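Local coordinates for protein pyrrolidone-carboxylate peptidase (Deinococcus radiodurans R1, PDB 5Z48) that probably removes N-terminal pyroglutamyl (5-oxoproline) groups from peptides, generally not those followed by proline, as a cysteine exopeptidase of the C15 family, at residues Leu170-Ala179 with Pro190-Val201. Residues are numbered along the deposited sequence; the frame is centred on the assembly and turned at random. Where two conformers were deposited one is given.
Sequences LHVPANAAVA and PYLPQSEITRAV. With PCA (pyroglutamic acid), chain I.
The flat amides of N175 and Q194 meet with their planes perpendicular: N175 ND2 gives a hydrogen bond to Q194 OE1 (2.9 Å), close to its own amide plane and in the carbonyl plane of the acceptor. A bend at chi2 (66°) brings the end of Q194 back to N175, while its NE2 donates to T198 OG1. ND2 of N175 also bonds D19, and N175, at the N-cap of helix 176-180, accepts from V178 N through OD1 (3.0 Å), so both ends of this amide are held. Oblique to the Y191 ring, A176 N is 3.9 Å from Y191 CD2, and A179 CB packs on Y191 CB; the hydroxyl bonds E196 of the second subunit. H171 serves the ligand instead: in one conformer NE2 donates at the ring edge to PCA OXT (2.9 Å) and ND1 bonds E83, consistent with the Cys-His-Glu triad of C15 peptidases. In this alpha/beta fold, residues 170-172 of a central-sheet strand run nearly antiparallel to 194-201 of helix 194-211 (172°), axes 10.0 Å apart. I197 CG2 sits against V172 CB (3.7 Å), the side chains crossing at about a right angle, and L170 CD1 reaches V201. Past the strand, P173 CG packs on L192 CD1 (3.8 Å), and L192 N donates to A174 O (2.9 Å). One water joins A174 N to P190 O; another accepts from both A176 N and Q194 N.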
loop_
_atom_site.group_PDB
_atom_site.type_symbol
_atom_site.label_atom_id
_atom_site.label_comp_id
_atom_site.label_asym_id
_atom_site.label_seq_id
_atom_site.Cartn_x
_atom_site.Cartn_y
_atom_site.Cartn_z
ATOM N N LEU B 170 15.201 12.568 -11.154
ATOM C CA LEU B 170 15.446 11.611 -10.073
ATOM C C LEU B 170 14.533 12.002 -8.897
ATOM O O LEU B 170 14.713 13.057 -8.275
ATOM C CB LEU B 170 16.955 11.653 -9.716
ATOM C CG LEU B 170 17.522 10.585 -8.798
ATOM C CD1 LEU B 170 19.019 10.728 -8.659
ATOM C CD2 LEU B 170 16.912 10.573 -7.457
ATOM N N HIS B 171 13.520 11.157 -8.611
ATOM C CA HIS B 171 12.625 11.364 -7.469
ATOM C C HIS B 171 13.183 10.632 -6.261
ATOM O O HIS B 171 13.620 9.483 -6.372
ATOM C CB HIS B 171 11.225 10.828 -7.782
ATOM C CG HIS B 171 10.226 11.879 -8.194
ATOM N ND1 HIS B 171 9.507 11.808 -9.373
ATOM C CD2 HIS B 171 9.823 13.014 -7.570
ATOM C CE1 HIS B 171 8.690 12.849 -9.443
ATOM N NE2 HIS B 171 8.857 13.595 -8.363
ATOM N N VAL B 172 13.152 11.308 -5.094
ATOM C CA VAL B 172 13.708 10.707 -3.885
ATOM C C VAL B 172 12.617 10.521 -2.841
ATOM O O VAL B 172 11.664 11.306 -2.780
ATOM C CB VAL B 172 14.877 11.545 -3.317
ATOM C CG1 VAL B 172 15.957 11.782 -4.407
ATOM C CG2 VAL B 172 14.406 12.888 -2.724
ATOM N N PRO B 173 12.735 9.519 -1.977
ATOM C CA PRO B 173 11.779 9.380 -0.866
ATOM C C PRO B 173 11.833 10.535 0.122
ATOM O O PRO B 173 12.771 11.337 0.149
ATOM C CB PRO B 173 12.261 8.089 -0.155
ATOM C CG PRO B 173 12.880 7.263 -1.264
ATOM C CD PRO B 173 13.636 8.347 -2.108
ATOM N N ALA B 174 10.853 10.528 1.037
ATOM C CA ALA B 174 10.919 11.366 2.229
ATOM C C ALA B 174 12.227 11.113 2.970
ATOM O O ALA B 174 12.719 9.989 2.989
ATOM C CB ALA B 174 9.744 11.020 3.162
ATOM N N ASN B 175 12.792 12.163 3.581
ATOM C CA ASN B 175 13.807 11.946 4.597
ATOM C C ASN B 175 13.132 11.901 5.971
ATOM O O ASN B 175 11.896 11.905 6.076
ATOM C CB ASN B 175 14.893 13.016 4.501
ATOM C CG ASN B 175 14.352 14.443 4.753
ATOM O OD1 ASN B 175 13.218 14.644 5.185
ATOM N ND2 ASN B 175 15.193 15.456 4.463
ATOM N N ALA B 176 13.929 11.845 7.059
ATOM C CA ALA B 176 13.321 11.743 8.383
ATOM C C ALA B 176 12.446 12.953 8.687
ATOM O O ALA B 176 11.362 12.808 9.274
ATOM C CB ALA B 176 14.396 11.586 9.467
ATOM N N ALA B 177 12.908 14.164 8.318
ATOM C CA ALA B 177 12.151 15.367 8.649
ATOM C C ALA B 177 10.770 15.335 8.021
ATOM O O ALA B 177 9.773 15.708 8.672
ATOM C CB ALA B 177 12.929 16.613 8.213
ATOM N N VAL B 178 10.697 14.890 6.759
ATOM C CA VAL B 178 9.417 14.771 6.068
ATOM C C VAL B 178 8.538 13.738 6.761
ATOM O O VAL B 178 7.350 13.978 7.014
ATOM C CB VAL B 178 9.628 14.436 4.573
ATOM C CG1 VAL B 178 8.301 14.105 3.895
ATOM C CG2 VAL B 178 10.258 15.629 3.850
ATOM N N ALA B 179 9.115 12.579 7.110
ATOM C CA ALA B 179 8.303 11.523 7.722
ATOM C C ALA B 179 7.818 11.917 9.120
ATOM O O ALA B 179 6.710 11.539 9.532
ATOM C CB ALA B 179 9.115 10.208 7.775
ATOM N N PRO B 190 7.208 5.639 4.044
ATOM C CA PRO B 190 8.581 5.184 3.834
ATOM C C PRO B 190 9.511 6.389 3.808
ATOM O O PRO B 190 9.157 7.469 3.304
ATOM C CB PRO B 190 8.536 4.486 2.466
ATOM C CG PRO B 190 7.080 4.126 2.235
ATOM C CD PRO B 190 6.335 5.290 2.911
ATOM N N TYR B 191 10.730 6.208 4.324
ATOM C CA TYR B 191 11.681 7.307 4.339
ATOM C C TYR B 191 13.097 6.753 4.270
ATOM O O TYR B 191 13.319 5.550 4.399
ATOM C CB TYR B 191 11.511 8.179 5.602
ATOM C CG TYR B 191 12.136 7.571 6.855
ATOM C CD1 TYR B 191 11.495 6.545 7.566
ATOM C CD2 TYR B 191 13.374 8.017 7.309
ATOM C CE1 TYR B 191 12.079 5.994 8.707
ATOM C CE2 TYR B 191 13.976 7.458 8.440
ATOM C CZ TYR B 191 13.333 6.456 9.128
ATOM O OH TYR B 191 13.960 5.932 10.232
ATOM N N LEU B 192 14.055 7.637 4.019
ATOM C CA LEU B 192 15.476 7.286 4.062
ATOM C C LEU B 192 16.198 8.395 4.801
ATOM O O LEU B 192 15.817 9.559 4.665
ATOM C CB LEU B 192 16.098 7.156 2.659
ATOM C CG LEU B 192 15.496 6.010 1.895
ATOM C CD1 LEU B 192 16.025 6.099 0.473
ATOM C CD2 LEU B 192 15.857 4.689 2.543
ATOM N N PRO B 193 17.227 8.088 5.588
ATOM C CA PRO B 193 18.033 9.181 6.144
ATOM C C PRO B 193 18.562 10.044 5.016
ATOM O O PRO B 193 18.873 9.549 3.924
ATOM C CB PRO B 193 19.185 8.464 6.862
ATOM C CG PRO B 193 18.584 7.055 7.180
ATOM C CD PRO B 193 17.782 6.771 5.942
ATOM N N GLN B 194 18.719 11.344 5.301
ATOM C CA GLN B 194 19.187 12.244 4.253
ATOM C C GLN B 194 20.524 11.784 3.662
ATOM O O GLN B 194 20.760 11.944 2.459
ATOM C CB GLN B 194 19.294 13.684 4.783
ATOM C CG GLN B 194 19.766 14.652 3.699
ATOM C CD GLN B 194 18.728 14.784 2.591
ATOM O OE1 GLN B 194 17.550 14.980 2.872
ATOM N NE2 GLN B 194 19.172 14.677 1.328
ATOM N N SER B 195 21.420 11.218 4.491
ATOM C CA SER B 195 22.724 10.823 3.949
ATOM C C SER B 195 22.602 9.725 2.899
ATOM O O SER B 195 23.395 9.692 1.958
ATOM C CB SER B 195 23.659 10.365 5.059
ATOM O OG SER B 195 23.119 9.322 5.871
ATOM N N GLU B 196 21.621 8.837 3.033
ATOM C CA GLU B 196 21.376 7.831 1.992
ATOM C C GLU B 196 20.850 8.466 0.709
ATOM O O GLU B 196 21.264 8.090 -0.390
ATOM C CB GLU B 196 20.404 6.792 2.558
ATOM C CG GLU B 196 19.904 5.738 1.514
ATOM C CD GLU B 196 20.902 4.635 1.213
ATOM O OE1 GLU B 196 22.093 4.735 1.637
ATOM O OE2 GLU B 196 20.501 3.584 0.623
ATOM N N ILE B 197 19.919 9.419 0.835
ATOM C CA ILE B 197 19.374 10.128 -0.332
ATOM C C ILE B 197 20.476 10.878 -1.058
ATOM O O ILE B 197 20.618 10.775 -2.287
ATOM C CB ILE B 197 18.238 11.067 0.108
ATOM C CG1 ILE B 197 17.061 10.246 0.643
ATOM C CG2 ILE B 197 17.781 11.951 -1.058
ATOM C CD1 ILE B 197 15.971 11.100 1.358
ATOM N N THR B 198 21.253 11.678 -0.320
ATOM C CA THR B 198 22.343 12.420 -0.960
ATOM C C THR B 198 23.314 11.479 -1.668
ATOM O O THR B 198 23.777 11.782 -2.780
ATOM C CB THR B 198 23.070 13.277 0.091
ATOM O OG1 THR B 198 22.150 14.245 0.600
ATOM C CG2 THR B 198 24.286 14.023 -0.485
ATOM N N ARG B 199 23.685 10.382 -1.022
ATOM C CA ARG B 199 24.574 9.413 -1.651
ATOM C C ARG B 199 23.963 8.858 -2.933
ATOM O O ARG B 199 24.674 8.667 -3.929
ATOM C CB ARG B 199 24.892 8.283 -0.676
ATOM C CG ARG B 199 26.021 7.385 -1.199
ATOM C CD ARG B 199 26.479 6.416 -0.129
ATOM N NE ARG B 199 25.415 5.499 0.316
ATOM C CZ ARG B 199 25.266 4.244 -0.138
ATOM N NH1 ARG B 199 26.109 3.726 -1.039
ATOM N NH2 ARG B 199 24.297 3.462 0.339
ATOM N N ALA B 200 22.641 8.603 -2.946
ATOM C CA ALA B 200 21.999 8.107 -4.167
ATOM C C ALA B 200 22.101 9.123 -5.291
ATOM O O ALA B 200 22.334 8.764 -6.452
ATOM C CB ALA B 200 20.521 7.755 -3.884
ATOM N N VAL B 201 21.900 10.399 -4.973
ATOM C CA VAL B 201 22.012 11.439 -6.002
ATOM C C VAL B 201 23.449 11.517 -6.510
ATOM O O VAL B 201 23.686 11.638 -7.726
ATOM C CB VAL B 201 21.511 12.786 -5.438
ATOM C CG1 VAL B 201 21.678 13.919 -6.449
ATOM C CG2 VAL B 201 20.035 12.638 -5.061
HETATM N N PCA I . 8.011 17.110 -5.508
HETATM C CA PCA I . 6.845 17.638 -6.208
HETATM C CB PCA I . 7.109 19.126 -6.493
HETATM C CG PCA I . 8.412 19.514 -5.794
HETATM C CD PCA I . 8.924 18.196 -5.273
HETATM O OE PCA I . 10.013 18.102 -4.696
HETATM C C PCA I . 6.548 16.784 -7.457
HETATM O O PCA I . 6.056 17.252 -8.489
HETATM O OXT PCA I . 6.845 15.556 -7.471
HETATM O O HOH W 1 8.776 8.339 0.842
HETATM O O HOH W 2 16.974 12.268 7.445
#